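PDB 5WOS: apoptosis regulator Bcl-2 homolog from Canarypox virus, which inhibits apoptosis of the host cell, interacting with pro-apoptotic BAK1 and BAX as well as with BH3-containing proteins such as BIM, BID and PUMA. Local coordinates for residues Glu14-Ile19 with Ile125-Leu130; Ile28-Gly33 with Gly102-Lys107; Asn51-Ile56 with Ser97-Gly102. All blocks are in the same frame, centred on the assembly; numbering follows the deposited sequence.

Interaction 1: Glu14-Ile19 with Ile125-Leu130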
ATOM      1  N   GLU A  14       6.824  -3.986 -17.203  1.00 55.29           N
ATOM      2  CA  GLU A  14       7.689  -3.034 -16.518  1.00 53.39           C
ATOM      3  C   GLU A  14       6.901  -2.255 -15.477  1.00 52.23           C
ATOM      4  O   GLU A  14       7.436  -1.917 -14.415  1.00 47.32           O
ATOM      5  CB  GLU A  14       8.337  -2.076 -17.520  1.00 65.46           C
ATOM      6  CG  GLU A  14       9.329  -2.729 -18.473  1.00 80.12           C
ATOM      7  CD  GLU A  14       8.662  -3.599 -19.520  1.00 95.33           C
ATOM      8  OE1 GLU A  14       7.447  -3.431 -19.748  1.00101.68           O
ATOM      9  OE2 GLU A  14       9.354  -4.455 -20.110  1.00 93.87           O
ATOM     10  N   ILE A  15       5.623  -1.987 -15.752  1.00 51.52           N
ATOM     11  CA  ILE A  15       4.791  -1.263 -14.799  1.00 49.52           C
ATOM     12  C   ILE A  15       4.595  -2.090 -13.536  1.00 45.45           C
ATOM     13  O   ILE A  15       4.778  -1.594 -12.418  1.00 42.59           O
ATOM     14  CB  ILE A  15       3.447  -0.877 -15.444  1.00 54.43           C
ATOM     15  CG1 ILE A  15       3.700   0.086 -16.612  1.00 64.41           C
ATOM     16  CG2 ILE A  15       2.491  -0.274 -14.393  1.00 55.10           C
ATOM     17  CD1 ILE A  15       2.489   0.876 -17.077  1.00 58.58           C
ATOM     18  N   TYR A  16       4.235  -3.366 -13.692  1.00 42.98           N
ATOM     19  CA  TYR A  16       4.047  -4.223 -12.525  1.00 40.12           C
ATOM     20  C   TYR A  16       5.266  -4.190 -11.614  1.00 43.65           C
ATOM     21  O   TYR A  16       5.134  -4.094 -10.387  1.00 42.49           O
ATOM     22  CB  TYR A  16       3.745  -5.661 -12.959  1.00 46.89           C
ATOM     23  CG  TYR A  16       3.608  -6.621 -11.801  1.00 43.14           C
ATOM     24  CD1 TYR A  16       2.371  -6.875 -11.224  1.00 44.41           C
ATOM     25  CD2 TYR A  16       4.719  -7.268 -11.276  1.00 44.44           C
ATOM     26  CE1 TYR A  16       2.243  -7.750 -10.160  1.00 40.45           C
ATOM     27  CE2 TYR A  16       4.603  -8.141 -10.212  1.00 42.41           C
ATOM     28  CZ  TYR A  16       3.363  -8.380  -9.656  1.00 42.76           C
ATOM     29  OH  TYR A  16       3.240  -9.252  -8.596  1.00 49.14           O
ATOM     30  N   TYR A  17       6.465  -4.252 -12.199  1.00 47.06           N
ATOM     31  CA  TYR A  17       7.681  -4.331 -11.400  1.00 45.38           C
ATOM     32  C   TYR A  17       8.173  -2.952 -10.982  1.00 37.74           C
ATOM     33  O   TYR A  17       8.838  -2.823  -9.950  1.00 36.34           O
ATOM     34  CB  TYR A  17       8.751  -5.105 -12.178  1.00 47.85           C
ATOM     35  CG  TYR A  17       8.463  -6.598 -12.197  1.00 40.12           C
ATOM     36  CD1 TYR A  17       8.543  -7.343 -11.033  1.00 43.25           C
ATOM     37  CD2 TYR A  17       8.086  -7.250 -13.366  1.00 40.04           C
ATOM     38  CE1 TYR A  17       8.269  -8.697 -11.021  1.00 44.81           C
ATOM     39  CE2 TYR A  17       7.809  -8.615 -13.369  1.00 43.34           C
ATOM     40  CZ  TYR A  17       7.902  -9.331 -12.191  1.00 51.19           C
ATOM     41  OH  TYR A  17       7.633 -10.684 -12.176  1.00 43.14           O
ATOM     42  N   THR A  18       7.838  -1.908 -11.745  1.00 40.28           N
ATOM     43  CA  THR A  18       8.139  -0.549 -11.302  1.00 39.92           C
ATOM     44  C   THR A  18       7.461  -0.256  -9.967  1.00 35.21           C
ATOM     45  O   THR A  18       8.063   0.345  -9.072  1.00 34.93           O
ATOM     46  CB  THR A  18       7.703   0.471 -12.363  1.00 44.60           C
ATOM     47  OG1 THR A  18       8.373   0.200 -13.603  1.00 47.64           O
ATOM     48  CG2 THR A  18       8.056   1.894 -11.924  1.00 36.32           C
ATOM     49  N   ILE A  19       6.205  -0.675  -9.813  1.00 36.29           N
ATOM     50  CA  ILE A  19       5.500  -0.476  -8.551  1.00 37.75           C
ATOM     51  C   ILE A  19       5.985  -1.470  -7.502  1.00 36.90           C
ATOM     52  O   ILE A  19       6.243  -1.104  -6.352  1.00 36.48           O
ATOM     53  CB  ILE A  19       3.978  -0.577  -8.774  1.00 42.78           C
ATOM     54  CG1 ILE A  19       3.459   0.710  -9.422  1.00 42.50           C
ATOM     55  CG2 ILE A  19       3.233  -0.862  -7.464  1.00 39.25           C
ATOM     56  CD1 ILE A  19       2.951   0.509 -10.807  1.00 39.10           C
ATOM     57  N   ILE A 125      -0.947  -6.863  -3.148  1.00 51.17           N
ATOM     58  CA  ILE A 125      -1.511  -5.526  -3.301  1.00 45.01           C
ATOM     59  C   ILE A 125      -1.129  -4.938  -4.653  1.00 45.04           C
ATOM     60  O   ILE A 125      -1.953  -4.297  -5.312  1.00 46.01           O
ATOM     61  CB  ILE A 125      -1.108  -4.602  -2.132  1.00 37.77           C
ATOM     62  CG1 ILE A 125       0.343  -4.130  -2.228  1.00 47.53           C
ATOM     63  CG2 ILE A 125      -1.343  -5.296  -0.792  1.00 43.21           C
ATOM     64  CD1 ILE A 125       0.627  -2.976  -1.295  1.00 55.23           C
ATOM     65  N   THR A 126       0.104  -5.174  -5.109  1.00 40.20           N
ATOM     66  CA  THR A 126       0.486  -4.729  -6.445  1.00 39.02           C
ATOM     67  C   THR A 126      -0.435  -5.330  -7.500  1.00 43.33           C
ATOM     68  O   THR A 126      -0.829  -4.650  -8.455  1.00 39.67           O
ATOM     69  CB  THR A 126       1.941  -5.101  -6.736  1.00 37.97           C
ATOM     70  OG1 THR A 126       2.777  -4.676  -5.655  1.00 40.44           O
ATOM     71  CG2 THR A 126       2.419  -4.435  -8.020  1.00 36.71           C
ATOM     72  N   GLU A 127      -0.787  -6.608  -7.340  1.00 40.24           N
ATOM     73  CA  GLU A 127      -1.764  -7.229  -8.230  1.00 42.10           C
ATOM     74  C   GLU A 127      -3.120  -6.543  -8.119  1.00 43.41           C
ATOM     75  O   GLU A 127      -3.707  -6.137  -9.129  1.00 42.98           O
ATOM     76  CB  GLU A 127      -1.896  -8.719  -7.910  1.00 42.76           C
ATOM     77  CG  GLU A 127      -1.021  -9.621  -8.760  1.00 51.26           C
ATOM     78  CD  GLU A 127      -1.256 -11.093  -8.474  1.00 75.69           C
ATOM     79  OE1 GLU A 127      -0.298 -11.776  -8.052  1.00 71.78           O
ATOM     80  OE2 GLU A 127      -2.400 -11.566  -8.661  1.00 69.49           O
ATOM     81  N   SER A 128      -3.642  -6.421  -6.894  1.00 42.60           N
ATOM     82  CA  SER A 128      -4.923  -5.750  -6.698  1.00 36.78           C
ATOM     83  C   SER A 128      -4.869  -4.312  -7.196  1.00 40.42           C
ATOM     84  O   SER A 128      -5.831  -3.817  -7.794  1.00 41.77           O
ATOM     85  CB  SER A 128      -5.314  -5.785  -5.222  1.00 35.76           C
ATOM     86  OG  SER A 128      -5.250  -7.100  -4.702  1.00 38.56           O
ATOM     87  N   LEU A 129      -3.751  -3.625  -6.957  1.00 38.61           N
ATOM     88  CA  LEU A 129      -3.630  -2.234  -7.383  1.00 37.00           C
ATOM     89  C   LEU A 129      -3.669  -2.127  -8.902  1.00 42.03           C
ATOM     90  O   LEU A 129      -4.386  -1.290  -9.461  1.00 52.79           O
ATOM     91  CB  LEU A 129      -2.333  -1.636  -6.829  1.00 38.74           C
ATOM     92  CG  LEU A 129      -2.333  -0.250  -6.185  1.00 47.16           C
ATOM     93  CD1 LEU A 129      -3.445  -0.079  -5.164  1.00 41.74           C
ATOM     94  CD2 LEU A 129      -0.986  -0.037  -5.514  1.00 54.54           C
ATOM     95  N   LEU A 130      -2.908  -2.976  -9.591  1.00 42.94           N
ATOM     96  CA  LEU A 130      -2.843  -2.905 -11.047  1.00 49.55           C
ATOM     97  C   LEU A 130      -4.090  -3.467 -11.711  1.00 47.48           C
ATOM     98  O   LEU A 130      -4.437  -3.049 -12.822  1.00 57.52           O
ATOM     99  CB  LEU A 130      -1.607  -3.650 -11.549  1.00 48.37           C
ATOM    100  CG  LEU A 130      -0.303  -3.006 -11.107  1.00 44.58           C
ATOM    101  CD1 LEU A 130       0.819  -3.982 -11.235  1.00 49.81           C
ATOM    102  CD2 LEU A 130      -0.033  -1.769 -11.931  1.00 47.81           C
TER

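Interaction 2: Ile28-Gly33 with Gly102-Lys107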
ATOM      1  N   ILE A  28       9.726  -4.505   3.395  1.00 40.95           N
ATOM      2  CA  ILE A  28      10.960  -4.984   4.014  1.00 37.98           C
ATOM      3  C   ILE A  28      11.453  -3.984   5.051  1.00 43.11           C
ATOM      4  O   ILE A  28      11.695  -4.330   6.214  1.00 43.76           O
ATOM      5  CB  ILE A  28      12.027  -5.248   2.936  1.00 45.13           C
ATOM      6  CG1 ILE A  28      11.621  -6.449   2.077  1.00 43.24           C
ATOM      7  CG2 ILE A  28      13.392  -5.494   3.570  1.00 44.94           C
ATOM      8  CD1 ILE A  28      12.435  -6.597   0.819  1.00 32.92           C
ATOM      9  N   GLU A  29      11.612  -2.722   4.644  1.00 39.72           N
ATOM     10  CA  GLU A  29      12.132  -1.721   5.568  1.00 39.42           C
ATOM     11  C   GLU A  29      11.215  -1.550   6.772  1.00 42.17           C
ATOM     12  O   GLU A  29      11.689  -1.382   7.901  1.00 44.15           O
ATOM     13  CB  GLU A  29      12.329  -0.385   4.850  1.00 38.18           C
ATOM     14  CG  GLU A  29      12.887   0.711   5.766  1.00 42.85           C
ATOM     15  CD  GLU A  29      13.496   1.881   5.009  1.00 50.93           C
ATOM     16  OE1 GLU A  29      13.681   1.772   3.778  1.00 55.53           O
ATOM     17  OE2 GLU A  29      13.796   2.912   5.647  1.00 51.04           O
ATOM     18  N   TYR A  30       9.899  -1.601   6.558  1.00 41.05           N
ATOM     19  CA  TYR A  30       8.980  -1.378   7.666  1.00 40.69           C
ATOM     20  C   TYR A  30       8.947  -2.563   8.622  1.00 45.94           C
ATOM     21  O   TYR A  30       8.708  -2.384   9.820  1.00 42.51           O
ATOM     22  CB  TYR A  30       7.572  -1.095   7.149  1.00 39.28           C
ATOM     23  CG  TYR A  30       6.599  -0.836   8.274  1.00 41.56           C
ATOM     24  CD1 TYR A  30       6.695   0.314   9.042  1.00 39.22           C
ATOM     25  CD2 TYR A  30       5.599  -1.747   8.579  1.00 37.64           C
ATOM     26  CE1 TYR A  30       5.820   0.555  10.077  1.00 36.00           C
ATOM     27  CE2 TYR A  30       4.717  -1.514   9.614  1.00 41.05           C
ATOM     28  CZ  TYR A  30       4.834  -0.359  10.361  1.00 41.74           C
ATOM     29  OH  TYR A  30       3.957  -0.112  11.396  1.00 46.66           O
ATOM     30  N   CYS A  31       9.176  -3.773   8.115  1.00 47.18           N
ATOM     31  CA  CYS A  31       9.126  -4.958   8.963  1.00 49.72           C
ATOM     32  C   CYS A  31      10.429  -5.171   9.723  1.00 54.97           C
ATOM     33  O   CYS A  31      10.408  -5.493  10.917  1.00 62.27           O
ATOM     34  CB  CYS A  31       8.805  -6.184   8.116  1.00 54.38           C
ATOM     35  SG  CYS A  31       7.071  -6.301   7.635  1.00 56.69           S
ATOM     36  N   THR A  32      11.570  -5.000   9.053  1.00 51.42           N
ATOM     37  CA  THR A  32      12.867  -5.242   9.675  1.00 55.12           C
ATOM     38  C   THR A  32      13.470  -3.998  10.308  1.00 50.32           C
ATOM     39  O   THR A  32      14.355  -4.123  11.161  1.00 56.68           O
ATOM     40  CB  THR A  32      13.864  -5.787   8.645  1.00 51.87           C
ATOM     41  OG1 THR A  32      14.170  -4.769   7.683  1.00 55.09           O
ATOM     42  CG2 THR A  32      13.294  -7.005   7.932  1.00 56.32           C
ATOM     43  N   GLY A  33      13.024  -2.808   9.915  1.00 51.12           N
ATOM     44  CA  GLY A  33      13.672  -1.598  10.373  1.00 43.03           C
ATOM     45  C   GLY A  33      15.036  -1.361   9.770  1.00 56.15           C
ATOM     46  O   GLY A  33      15.813  -0.572  10.314  1.00 55.85           O
ATOM     47  N   GLY A 102      -1.342  -1.843   3.809  1.00 33.01           N
ATOM     48  CA  GLY A 102      -0.698  -3.086   3.424  1.00 38.32           C
ATOM     49  C   GLY A 102       0.560  -3.350   4.230  1.00 41.45           C
ATOM     50  O   GLY A 102       0.792  -4.472   4.689  1.00 38.35           O
ATOM     51  N   ALA A 103       1.383  -2.315   4.424  1.00 37.07           N
ATOM     52  CA  ALA A 103       2.595  -2.469   5.222  1.00 34.64           C
ATOM     53  C   ALA A 103       2.265  -2.904   6.644  1.00 36.49           C
ATOM     54  O   ALA A 103       2.917  -3.798   7.194  1.00 44.34           O
ATOM     55  CB  ALA A 103       3.386  -1.163   5.233  1.00 47.11           C
ATOM     56  N   TYR A 104       1.253  -2.285   7.256  1.00 41.36           N
ATOM     57  CA  TYR A 104       0.894  -2.643   8.625  1.00 44.20           C
ATOM     58  C   TYR A 104       0.470  -4.104   8.713  1.00 43.85           C
ATOM     59  O   TYR A 104       0.923  -4.842   9.596  1.00 44.97           O
ATOM     60  CB  TYR A 104      -0.221  -1.732   9.141  1.00 44.95           C
ATOM     61  CG  TYR A 104      -0.652  -2.084  10.545  1.00 51.35           C
ATOM     62  CD1 TYR A 104       0.233  -1.963  11.605  1.00 59.49           C
ATOM     63  CD2 TYR A 104      -1.931  -2.553  10.809  1.00 53.37           C
ATOM     64  CE1 TYR A 104      -0.145  -2.287  12.893  1.00 73.12           C
ATOM     65  CE2 TYR A 104      -2.320  -2.882  12.097  1.00 58.97           C
ATOM     66  CZ  TYR A 104      -1.421  -2.747  13.135  1.00 68.52           C
ATOM     67  OH  TYR A 104      -1.789  -3.070  14.419  1.00 74.96           O
ATOM     68  N   VAL A 105      -0.413  -4.537   7.809  1.00 42.79           N
ATOM     69  CA  VAL A 105      -0.843  -5.935   7.790  1.00 40.60           C
ATOM     70  C   VAL A 105       0.365  -6.857   7.698  1.00 43.76           C
ATOM     71  O   VAL A 105       0.469  -7.853   8.424  1.00 47.29           O
ATOM     72  CB  VAL A 105      -1.827  -6.175   6.629  1.00 36.40           C
ATOM     73  CG1 VAL A 105      -1.941  -7.661   6.293  1.00 44.68           C
ATOM     74  CG2 VAL A 105      -3.194  -5.618   6.979  1.00 34.23           C
ATOM     75  N   THR A 106       1.295  -6.535   6.799  1.00 47.09           N
ATOM     76  CA  THR A 106       2.480  -7.370   6.625  1.00 45.28           C
ATOM     77  C   THR A 106       3.239  -7.508   7.938  1.00 46.38           C
ATOM     78  O   THR A 106       3.592  -8.619   8.351  1.00 44.16           O
ATOM     79  CB  THR A 106       3.376  -6.779   5.533  1.00 37.93           C
ATOM     80  OG1 THR A 106       2.612  -6.585   4.336  1.00 46.07           O
ATOM     81  CG2 THR A 106       4.535  -7.707   5.224  1.00 39.10           C
ATOM     82  N   LYS A 107       3.502  -6.387   8.613  1.00 45.81           N
ATOM     83  CA  LYS A 107       4.142  -6.455   9.922  1.00 51.87           C
ATOM     84  C   LYS A 107       3.308  -7.289  10.887  1.00 49.46           C
ATOM     85  O   LYS A 107       3.849  -8.099  11.647  1.00 58.36           O
ATOM     86  CB  LYS A 107       4.357  -5.049  10.483  1.00 49.11           C
ATOM     87  CG  LYS A 107       5.686  -4.853  11.217  1.00 46.46           C
ATOM     88  CD  LYS A 107       5.554  -3.838  12.344  1.00 52.27           C
ATOM     89  CE  LYS A 107       6.874  -3.149  12.656  1.00 57.64           C
ATOM     90  NZ  LYS A 107       7.957  -4.114  12.986  1.00 65.03           N
TER

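Interaction 3: Asn51-Ile56 with Ser97-Gly102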
ATOM      1  N   ASN A  51       8.157   8.194   3.173  1.00 36.99           N
ATOM      2  CA  ASN A  51       7.717   9.185   4.149  1.00 35.78           C
ATOM      3  C   ASN A  51       6.203   9.331   4.141  1.00 39.54           C
ATOM      4  O   ASN A  51       5.579   9.449   5.203  1.00 39.51           O
ATOM      5  CB  ASN A  51       8.383  10.530   3.867  1.00 37.89           C
ATOM      6  CG  ASN A  51       9.847  10.542   4.244  1.00 37.45           C
ATOM      7  OD1 ASN A  51      10.259   9.902   5.212  1.00 39.55           O
ATOM      8  ND2 ASN A  51      10.643  11.269   3.479  1.00 37.02           N
ATOM      9  N   MET A  52       5.593   9.329   2.955  1.00 39.49           N
ATOM     10  CA  MET A  52       4.139   9.431   2.867  1.00 39.43           C
ATOM     11  C   MET A  52       3.463   8.346   3.694  1.00 35.44           C
ATOM     12  O   MET A  52       2.519   8.618   4.446  1.00 44.19           O
ATOM     13  CB  MET A  52       3.697   9.342   1.409  1.00 35.48           C
ATOM     14  CG  MET A  52       4.020  10.569   0.582  1.00 35.02           C
ATOM     15  SD  MET A  52       3.439  10.388  -1.109  1.00 41.27           S
ATOM     16  CE  MET A  52       3.729  12.036  -1.746  1.00 43.12           C
ATOM     17  N   CYS A  53       3.930   7.103   3.567  1.00 32.92           N
ATOM     18  CA  CYS A  53       3.316   6.006   4.308  1.00 40.56           C
ATOM     19  C   CYS A  53       3.624   6.096   5.797  1.00 36.59           C
ATOM     20  O   CYS A  53       2.789   5.715   6.624  1.00 41.82           O
ATOM     21  CB  CYS A  53       3.789   4.662   3.751  1.00 38.58           C
ATOM     22  SG  CYS A  53       3.304   4.350   2.036  1.00 39.24           S
ATOM     23  N   ASP A  54       4.806   6.596   6.158  1.00 39.02           N
ATOM     24  CA  ASP A  54       5.154   6.719   7.569  1.00 40.77           C
ATOM     25  C   ASP A  54       4.319   7.787   8.264  1.00 40.64           C
ATOM     26  O   ASP A  54       4.102   7.704   9.478  1.00 40.99           O
ATOM     27  CB  ASP A  54       6.644   7.030   7.722  1.00 36.42           C
ATOM     28  CG  ASP A  54       7.526   5.825   7.455  1.00 42.18           C
ATOM     29  OD1 ASP A  54       6.983   4.726   7.213  1.00 47.19           O
ATOM     30  OD2 ASP A  54       8.765   5.976   7.488  1.00 63.18           O
ATOM     31  N   ILE A  55       3.852   8.795   7.523  1.00 37.12           N
ATOM     32  CA  ILE A  55       2.943   9.782   8.101  1.00 38.51           C
ATOM     33  C   ILE A  55       1.572   9.160   8.333  1.00 41.38           C
ATOM     34  O   ILE A  55       0.976   9.312   9.406  1.00 44.58           O
ATOM     35  CB  ILE A  55       2.838  11.023   7.195  1.00 44.55           C
ATOM     36  CG1 ILE A  55       4.218  11.634   6.933  1.00 55.80           C
ATOM     37  CG2 ILE A  55       1.936  12.072   7.840  1.00 51.84           C
ATOM     38  CD1 ILE A  55       4.249  12.552   5.728  1.00 51.82           C
ATOM     39  N   ILE A  56       1.048   8.457   7.328  1.00 40.64           N
ATOM     40  CA  ILE A  56      -0.259   7.819   7.465  1.00 39.85           C
ATOM     41  C   ILE A  56      -0.243   6.826   8.621  1.00 37.75           C
ATOM     42  O   ILE A  56      -1.160   6.797   9.451  1.00 43.85           O
ATOM     43  CB  ILE A  56      -0.661   7.146   6.140  1.00 38.72           C
ATOM     44  CG1 ILE A  56      -1.108   8.212   5.138  1.00 43.14           C
ATOM     45  CG2 ILE A  56      -1.770   6.117   6.355  1.00 41.69           C
ATOM     46  CD1 ILE A  56      -1.251   7.697   3.730  1.00 35.77           C
ATOM     47  N   SER A  97      -2.465   5.236   0.906  1.00 29.15           N
ATOM     48  CA  SER A  97      -3.122   4.667   2.079  1.00 32.25           C
ATOM     49  C   SER A  97      -3.186   3.147   1.995  1.00 35.79           C
ATOM     50  O   SER A  97      -3.027   2.455   3.007  1.00 32.44           O
ATOM     51  CB  SER A  97      -4.526   5.253   2.219  1.00 33.13           C
ATOM     52  OG  SER A  97      -4.471   6.665   2.217  1.00 35.59           O
ATOM     53  N   ILE A  98      -3.432   2.612   0.797  1.00 35.61           N
ATOM     54  CA  ILE A  98      -3.425   1.163   0.600  1.00 35.10           C
ATOM     55  C   ILE A  98      -2.052   0.589   0.924  1.00 31.29           C
ATOM     56  O   ILE A  98      -1.926  -0.412   1.640  1.00 27.15           O
ATOM     57  CB  ILE A  98      -3.848   0.830  -0.841  1.00 29.05           C
ATOM     58  CG1 ILE A  98      -5.335   1.121  -1.035  1.00 30.51           C
ATOM     59  CG2 ILE A  98      -3.531  -0.633  -1.192  1.00 32.27           C
ATOM     60  CD1 ILE A  98      -5.720   1.352  -2.480  1.00 43.84           C
ATOM     61  N   ILE A  99      -1.001   1.212   0.391  1.00 32.93           N
ATOM     62  CA  ILE A  99       0.353   0.716   0.615  1.00 35.02           C
ATOM     63  C   ILE A  99       0.686   0.744   2.100  1.00 31.58           C
ATOM     64  O   ILE A  99       1.264  -0.207   2.642  1.00 33.41           O
ATOM     65  CB  ILE A  99       1.360   1.539  -0.211  1.00 33.00           C
ATOM     66  CG1 ILE A  99       1.089   1.360  -1.708  1.00 35.06           C
ATOM     67  CG2 ILE A  99       2.794   1.130   0.118  1.00 32.05           C
ATOM     68  CD1 ILE A  99       1.758   2.411  -2.582  1.00 37.78           C
ATOM     69  N   ALA A 100       0.325   1.833   2.781  1.00 28.15           N
ATOM     70  CA  ALA A 100       0.618   1.946   4.206  1.00 31.51           C
ATOM     71  C   ALA A 100      -0.126   0.882   5.002  1.00 35.91           C
ATOM     72  O   ALA A 100       0.471   0.163   5.812  1.00 32.06           O
ATOM     73  CB  ALA A 100       0.260   3.345   4.704  1.00 35.22           C
ATOM     74  N   PHE A 101      -1.440   0.771   4.785  1.00 38.97           N
ATOM     75  CA  PHE A 101      -2.215  -0.267   5.455  1.00 35.12           C
ATOM     76  C   PHE A 101      -1.716  -1.653   5.074  1.00 34.99           C
ATOM     77  O   PHE A 101      -1.665  -2.558   5.916  1.00 35.10           O
ATOM     78  CB  PHE A 101      -3.697  -0.119   5.115  1.00 42.62           C
ATOM     79  CG  PHE A 101      -4.569  -1.174   5.741  1.00 43.09           C
ATOM     80  CD1 PHE A 101      -4.968  -1.066   7.061  1.00 37.52           C
ATOM     81  CD2 PHE A 101      -4.987  -2.273   5.009  1.00 37.92           C
ATOM     82  CE1 PHE A 101      -5.766  -2.032   7.639  1.00 41.22           C
ATOM     83  CE2 PHE A 101      -5.787  -3.240   5.584  1.00 39.71           C
ATOM     84  CZ  PHE A 101      -6.174  -3.119   6.901  1.00 39.49           C
ATOM     85  N   GLY A 102      -1.342  -1.843   3.809  1.00 33.01           N
ATOM     86  CA  GLY A 102      -0.698  -3.086   3.424  1.00 38.32           C
ATOM     87  C   GLY A 102       0.560  -3.350   4.230  1.00 41.45           C
ATOM     88  O   GLY A 102       0.792  -4.472   4.689  1.00 38.35           O
TER

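Interaction 1: Glu14-Ile19 with Ile125-Leu130
Tyr16 lays its flat ring against segment 125-130, where Thr126, Glu127 and Leu130 gather round it. Its CG stands anti to the backbone N (chi1 177°), so the ring, whose CB leaves the helix at an angle, swings across to segment 125-130 and crosses both Thr126 and Leu130 at about a right angle. Over one face sits the methyl of Thr126: CG2 lies 4.2 Å from the centroid of the Tyr16 ring, offset toward the rim, in a CH-pi contact. The threonine is turned so that CG2 is anti to its own backbone N, while OG1 hydrogen-bonds back to Pro122 O; the branch offered to the partner helix is thus the apolar one, and it also meets Ile19 CG2 at 3.7 Å. At the ring edge, Glu127 contributes only the aliphatic CG, 4.0 Å from Tyr16 CE1. The phenol tip is held separately, by a hydrogen bond from Tyr16 OH to Asp123 OD1, which should help to fix the tilt of the ring.

Leu130 divides its two methyls between different neighbours. CD1 presses obliquely on the tyrosine, a tight 3.3 Å from Tyr16 CD1, whereas CD2 meets Ile15 CG2 at 3.8 Å and the tip of Ile19, whose CD1 comes head-on to within 3.9 Å of that same Leu130 CD2. No hydrogen bond links the segments, so packing alone joins them.

The short axes approach to 10.1 Å at 129°, a steep crossing somewhat nearer perpendicular than antiparallel. Farther along helix 14-32, Leu20 and Ile23 extend the contact with Thr126, Leu137 of helix 121-138 touches both Ile19 and Leu130, and on another flank of helix 121-138 Ser128 and Leu129 rest on Val82 of helix 78-86.

Interaction 2: Ile28-Gly33 with Gly102-Lys107
The end of helix 14-32 runs at 43° to segment 102-107, their axes approaching to 9.3 Å, and the backbones draw closest where Cys31 CA lies 5.3 Å from Lys107 CA. Tyr30 and Lys107 dominate the side-chain packing and cross at about a right angle. With CG anti to its backbone N (chi1 -179°), the tyrosine projects onto the other helix, and the aliphatic chain of Lys107 passes across its ring: CB and CD of Lys107 each stand 3.7 Å from Tyr30 CE2. The bend at chi2 lays the chain across the ring, with CE over one face; the bend at chi4 then turns the ammonium group toward the carboxyl end of helix 14-32, where Lys107 NZ makes a weak hydrogen bond of 3.5 Å to Cys31 O. A positive charge beside carbonyls at a helix end is electrostatically reasonable, but the grip is slight: the cation-pi distance to the Tyr30 ring is long, and the ion pair with Glu111 is also weak.

Further contacts surround this pair. Tyr30 CD2 rests near the backbone Ala103 O at 3.6 Å, while its hydroxyl reaches the edge of the Tyr104 ring, the two tyrosines lying side by side and pointing the same way. Cys31 SG lies 3.7 Å from Lys107 CA, at the point where the backbones are closest, and packs against the methyl of Thr106, 3.8 Å from CG2; the threonine hydroxyl is occupied within its own helix, where Gly102 O accepts from both OG1 and N of Thr106.

Partly buried packing of this kind, in which helix 92-112 is flanked by helix 14-32 while Tyr30 and Tyr104 also touch helix 43-69, belongs to the all-helical Bcl-2 fold, built round a central apolar helix.

Interaction 3: Asn51-Ile56 with Ser97-Gly102
Ile56 shows how a branched side chain can fit against the small residues Ala100 and Ser97 of the neighbouring helix. Its CB already stands 4.2 Å from Ala100 CB, and the CG2 branch, anti to the backbone N, settles on that same methyl: Ile56 CG2 to Ala100 CB is 3.8 Å. The other branch starts at CG1, anti to the carbonyl carbon, and continues extended (chi2 168°) to CD1, which ends beside Ser97, 3.7 Å from its OG. This is a van der Waals contact; the hydroxyl itself is hydrogen-bonded to Gly93 O within its own helix.

One turn back, Cys53 meets the same methyl, with CB 3.9 Å from Ala100 CB, and its SG lies 3.8 Å from Ile99 CG2. Alanine and cysteine at the crossing let the backbones come close: Cys53 CA lies 4.9 Å from Ala100 CA, and the axes cross at -68°, 8.8 Å apart.

Ile56 and Met52 each pack on an aromatic side chain of the bound peptide, Ser97 touches its backbone and Phe101 an apolar side chain. Helices 43-69 and 92-112 thus line part of the BH3-binding groove characteristic of pro-survival Bcl-2 proteins.

Helix 92-112 joins interactions 2 and 3, whose segments share Gly102 and whose centres lie 10 Å apart, while helix 14-32 serves interactions 1 and 2, some 18 Å apart between centres. The centres of interactions 1 and 3 are 16 Å apart, on opposite sides of the chain's centre, yet the two touch: Leu129 packs on Ile98 and Ile125 on Ile99. Along the chain the pairs enclose one another, 14-19 with 125-130 outermost, then 28-33 with 102-107, then 51-56 with 97-102. Early helices are thereby tied to late ones, and helix 92-112, which lines the peptide groove at interaction 3, is also packed against helix 14-32 at interaction 2.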